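Side-chain contacts in cell division control protein 45 cdc45 putative (Entamoeba histolytica, PDB 6CC2), which is a RecJ/DHH-like Cdc45 protein that probably acts in DNA replication as a subunit of the Cdc45-MCM-GINS helicase: residues A[182-187]-A[223-228]; A[206-211]-A[215-220]. All coordinates share one frame; numbering follows the deposited sequence.

Contact 1 of 2, residues A[182-187]-A[223-228]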
# COMPACT_ATOMS: atom_id res chain seq x y z
N VAL A 182 -5.88 -3.99 9.20
CA VAL A 182 -7.28 -3.65 9.45
C VAL A 182 -8.21 -4.74 8.92
O VAL A 182 -9.30 -5.00 9.48
CB VAL A 182 -7.64 -2.27 8.88
CG1 VAL A 182 -6.89 -1.17 9.64
CG2 VAL A 182 -7.33 -2.17 7.36
N GLY A 183 -7.82 -5.40 7.84
CA GLY A 183 -8.56 -6.58 7.40
C GLY A 183 -8.55 -7.70 8.41
O GLY A 183 -9.54 -8.42 8.57
N ARG A 184 -7.44 -7.86 9.13
CA ARG A 184 -7.35 -8.88 10.17
C ARG A 184 -8.33 -8.59 11.30
O ARG A 184 -8.93 -9.52 11.87
CB ARG A 184 -5.92 -8.95 10.69
CG ARG A 184 -5.74 -9.77 11.90
CD ARG A 184 -5.95 -11.26 11.64
NE ARG A 184 -5.48 -12.05 12.78
CZ ARG A 184 -4.25 -12.54 12.90
NH1 ARG A 184 -3.35 -12.35 11.94
NH2 ARG A 184 -3.92 -13.24 13.97
N VAL A 185 -8.52 -7.31 11.65
CA VAL A 185 -9.48 -6.96 12.69
C VAL A 185 -10.89 -7.30 12.24
O VAL A 185 -11.70 -7.81 13.03
CB VAL A 185 -9.35 -5.47 13.06
CG1 VAL A 185 -10.48 -5.07 14.03
CG2 VAL A 185 -8.01 -5.18 13.68
N ALA A 186 -11.22 -7.01 10.98
CA ALA A 186 -12.56 -7.36 10.48
C ALA A 186 -12.77 -8.87 10.54
O ALA A 186 -13.85 -9.35 10.95
CB ALA A 186 -12.75 -6.85 9.06
N LEU A 187 -11.75 -9.64 10.16
CA LEU A 187 -11.80 -11.10 10.28
C LEU A 187 -11.99 -11.52 11.73
O LEU A 187 -12.75 -12.46 12.02
CB LEU A 187 -10.52 -11.72 9.73
CG LEU A 187 -10.38 -13.24 9.90
CD1 LEU A 187 -11.43 -14.01 9.09
CD2 LEU A 187 -8.95 -13.66 9.48
N VAL A 223 4.96 -13.57 8.45
CA VAL A 223 4.93 -15.03 8.56
C VAL A 223 4.01 -15.45 9.70
O VAL A 223 3.25 -16.42 9.58
CB VAL A 223 6.35 -15.58 8.73
CG1 VAL A 223 6.32 -17.04 9.07
CG2 VAL A 223 7.11 -15.36 7.45
N HIS A 224 4.04 -14.70 10.80
CA HIS A 224 3.15 -15.02 11.93
C HIS A 224 1.68 -14.89 11.54
O HIS A 224 0.83 -15.66 12.01
CB HIS A 224 3.48 -14.08 13.09
CG HIS A 224 2.96 -14.55 14.42
ND1 HIS A 224 3.31 -15.76 14.97
CD2 HIS A 224 2.12 -13.96 15.31
CE1 HIS A 224 2.70 -15.91 16.14
NE2 HIS A 224 1.98 -14.83 16.37
N ALA A 225 1.36 -13.91 10.70
CA ALA A 225 -0.02 -13.77 10.22
C ALA A 225 -0.43 -14.98 9.40
O ALA A 225 -1.52 -15.54 9.58
CB ALA A 225 -0.16 -12.49 9.40
N ILE A 226 0.43 -15.41 8.48
CA ILE A 226 0.14 -16.59 7.68
C ILE A 226 -0.09 -17.80 8.58
O ILE A 226 -1.01 -18.60 8.36
CB ILE A 226 1.27 -16.84 6.66
CG1 ILE A 226 1.41 -15.63 5.75
CG2 ILE A 226 1.01 -18.10 5.88
CD1 ILE A 226 0.10 -15.23 5.03
N GLN A 227 0.74 -17.96 9.62
CA GLN A 227 0.58 -19.09 10.52
C GLN A 227 -0.79 -19.07 11.18
O GLN A 227 -1.36 -20.13 11.46
CB GLN A 227 1.68 -19.09 11.59
CG GLN A 227 1.68 -20.32 12.47
CD GLN A 227 2.03 -21.58 11.70
OE1 GLN A 227 2.99 -21.60 10.93
NE2 GLN A 227 1.25 -22.64 11.91
N TYR A 228 -1.33 -17.89 11.46
CA TYR A 228 -2.69 -17.79 12.01
C TYR A 228 -3.70 -18.36 11.03
O TYR A 228 -4.62 -19.11 11.43
CB TYR A 228 -3.02 -16.35 12.35
CG TYR A 228 -4.37 -16.16 13.03
CD1 TYR A 228 -4.54 -16.53 14.36
CD2 TYR A 228 -5.44 -15.61 12.36
CE1 TYR A 228 -5.75 -16.37 15.00
CE2 TYR A 228 -6.66 -15.43 13.01
CZ TYR A 228 -6.80 -15.82 14.32
OH TYR A 228 -8.01 -15.66 14.97
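Arg184 reaches across from helix 182-192 and lays its guanidinium flat on the ring of Tyr228, which projects from helix 219-233. The two planes lie within 10° of each other and their centres are 3.8 Å apart, the geometry of a parallel cation-pi stack. The overlap is offset: Arg184 NH2 sits 3.1 Å from Tyr228 CG and Arg184 NE 3.6 Å from Tyr228 CE2, so the guanidinium is displaced toward the CG-CD2-CE2 rim of the ring. Both side chains leave their helices with CG anti to the backbone N (chi1 170° in Arg184), which sends them into the gap between the helices. A bend at chi2 of the arginine, followed by an extended chi3, brings the guanidinium over the ring, and a turn at chi4 (-92°) sets its plane across the chain, letting it lie flat. At the edge of the guanidinium, NH1 approaches the backbone of Ala225, 4.0 Å from its CA. No hydrogen bond links the two segments, whose closest CA atoms, those of Arg184 and Ala225, are 8.8 Å apart, and long side chains span the distance. Glu180 is a long, weak ion-pair partner for Arg184 NE. The contact lies near the surface, where helix 199-213 packs against both helices, touching Leu187 through Tyr201; Val182 and Ala186 face helix 33-48, with Val182 and Val185 also meeting Ile106 of strand 102-106.

Contact 2 of 2, residues A[206-211]-A[215-220]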
# COMPACT_ATOMS: atom_id res chain seq x y z
N ILE A 206 -4.52 -11.05 1.54
CA ILE A 206 -4.18 -9.93 0.67
C ILE A 206 -3.87 -8.69 1.48
O ILE A 206 -2.93 -7.94 1.16
CB ILE A 206 -5.32 -9.68 -0.34
CG1 ILE A 206 -5.40 -10.88 -1.30
CG2 ILE A 206 -5.12 -8.35 -1.08
CD1 ILE A 206 -6.58 -10.89 -2.20
N GLY A 207 -4.65 -8.46 2.54
CA GLY A 207 -4.42 -7.29 3.39
C GLY A 207 -3.06 -7.29 4.06
O GLY A 207 -2.38 -6.26 4.08
N VAL A 208 -2.64 -8.42 4.63
CA VAL A 208 -1.35 -8.45 5.29
C VAL A 208 -0.22 -8.45 4.27
O VAL A 208 0.84 -7.90 4.53
CB VAL A 208 -1.25 -9.62 6.28
CG1 VAL A 208 -1.16 -10.94 5.57
CG2 VAL A 208 -0.02 -9.42 7.19
N CYS A 209 -0.42 -9.07 3.10
CA CYS A 209 0.56 -8.93 2.03
C CYS A 209 0.72 -7.46 1.64
O CYS A 209 1.84 -7.00 1.38
CB CYS A 209 0.14 -9.74 0.81
SG CYS A 209 0.32 -11.51 1.03
N ASP A 210 -0.39 -6.71 1.58
CA ASP A 210 -0.32 -5.27 1.30
C ASP A 210 0.55 -4.56 2.33
O ASP A 210 1.41 -3.73 1.99
CB ASP A 210 -1.72 -4.67 1.27
CG ASP A 210 -1.70 -3.16 1.07
OD1 ASP A 210 -1.03 -2.69 0.11
OD2 ASP A 210 -2.36 -2.43 1.87
N GLN A 211 0.35 -4.86 3.62
CA GLN A 211 1.20 -4.25 4.65
C GLN A 211 2.67 -4.54 4.40
O GLN A 211 3.53 -3.66 4.57
CB GLN A 211 0.83 -4.77 6.03
CG GLN A 211 -0.45 -4.21 6.60
CD GLN A 211 -0.59 -4.64 8.05
OE1 GLN A 211 -0.54 -5.83 8.36
NE2 GLN A 211 -0.71 -3.66 8.94
N LEU A 215 5.82 -1.82 3.14
CA LEU A 215 6.89 -1.54 4.09
C LEU A 215 6.39 -1.11 5.47
O LEU A 215 7.10 -0.44 6.23
CB LEU A 215 7.86 -0.48 3.53
CG LEU A 215 8.31 -0.76 2.11
CD1 LEU A 215 9.31 0.29 1.65
CD2 LEU A 215 8.93 -2.13 1.98
N LYS A 216 5.21 -1.60 5.86
CA LYS A 216 4.61 -1.27 7.14
C LYS A 216 4.86 -2.34 8.20
O LYS A 216 4.81 -2.04 9.41
CB LYS A 216 3.10 -1.07 6.97
CG LYS A 216 2.77 0.15 6.14
CD LYS A 216 1.31 0.26 5.82
CE LYS A 216 1.05 1.52 4.99
NZ LYS A 216 -0.35 1.59 4.51
N ILE A 217 5.16 -3.58 7.79
CA ILE A 217 5.48 -4.66 8.72
C ILE A 217 6.70 -5.41 8.22
O ILE A 217 6.98 -5.41 7.03
CB ILE A 217 4.30 -5.64 8.88
CG1 ILE A 217 3.96 -6.34 7.56
CG2 ILE A 217 3.07 -4.90 9.44
CD1 ILE A 217 2.93 -7.47 7.72
N ASN A 218 7.37 -6.09 9.14
CA ASN A 218 8.53 -6.90 8.77
C ASN A 218 8.11 -8.34 8.43
O ASN A 218 6.94 -8.73 8.49
CB ASN A 218 9.60 -6.87 9.88
CG ASN A 218 9.15 -7.51 11.19
OD1 ASN A 218 8.25 -8.35 11.23
ND2 ASN A 218 9.81 -7.12 12.28
N ALA A 219 9.09 -9.10 7.94
CA ALA A 219 8.82 -10.45 7.45
C ALA A 219 8.36 -11.38 8.57
O ALA A 219 7.50 -12.25 8.34
CB ALA A 219 10.06 -11.00 6.76
N LYS A 220 8.89 -11.22 9.77
CA LYS A 220 8.47 -12.07 10.88
C LYS A 220 6.99 -11.84 11.20
O LYS A 220 6.23 -12.79 11.44
CB LYS A 220 9.34 -11.81 12.10
CG LYS A 220 10.75 -12.37 11.97
CD LYS A 220 11.56 -12.21 13.25
CE LYS A 220 11.91 -10.75 13.52
NZ LYS A 220 12.89 -10.61 14.64
O HOH W 1 -1.24 -1.33 4.01
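The backbone turns back on itself where helix 199-213 ends: Leu215, with positive phi (71°), closes a Schellman motif, and Lys216 N donates a 3.0 Å hydrogen bond to Gln211 O at an N-H...O angle of 161°. Just beyond this bond Ile217 folds its side chain back onto the last turns of the helix. With chi1 at 63°, its CG1 branch lies between the backbone N and the carbonyl carbon, and CD1 comes to 3.6 Å from Val208 CG2 and 3.8 Å from Gln211 CB. The other branch, CG2, meets the end of the glutamine side chain, 3.9 Å from Gln211 CD, and the two side chains cross at about a right angle. The amide of Gln211 finds its polar partner in Ser179, whose carbonyl accepts from NE2. Lys216 is extended beyond CG, and a water accepts from its NZ (3.1 Å) and donates to Asp210 OD2 (2.7 Å), which also accepts from the backbone N of Asp34. Asn218 caps the following helix through OD1 and Thr221 N. Apolar packing of Ile217 thus covers one part of the turn; Asp210 and Lys216, 5.2 Å apart between OD2 and NZ, form no direct salt bridge, though opposite charges probably favour the water link.

In the fold
From the N terminus, the chain builds the parallel sheet that includes strands 24-29 and 102-106 and, after an unmodelled part (131-170) and strand 177-178, reaches helices 182-192, 199-213 and 219-233. Contact 1 joins the first of these to the third and closes a loop of 35 residues, most of them helical. Contact 2 is nested within that loop; only three residues separate its segments, around the end of helix 199-213, and the second holds the turn into helix 219-233. The centres are about 10 Å apart, and the contacts touch through Ala225 CB and Val208 CG2 (3.8 Å). Together they join the three helices; 182-192 and 199-213 touch helix 33-48, and Ile206 and Cys209 reach helix 354-364.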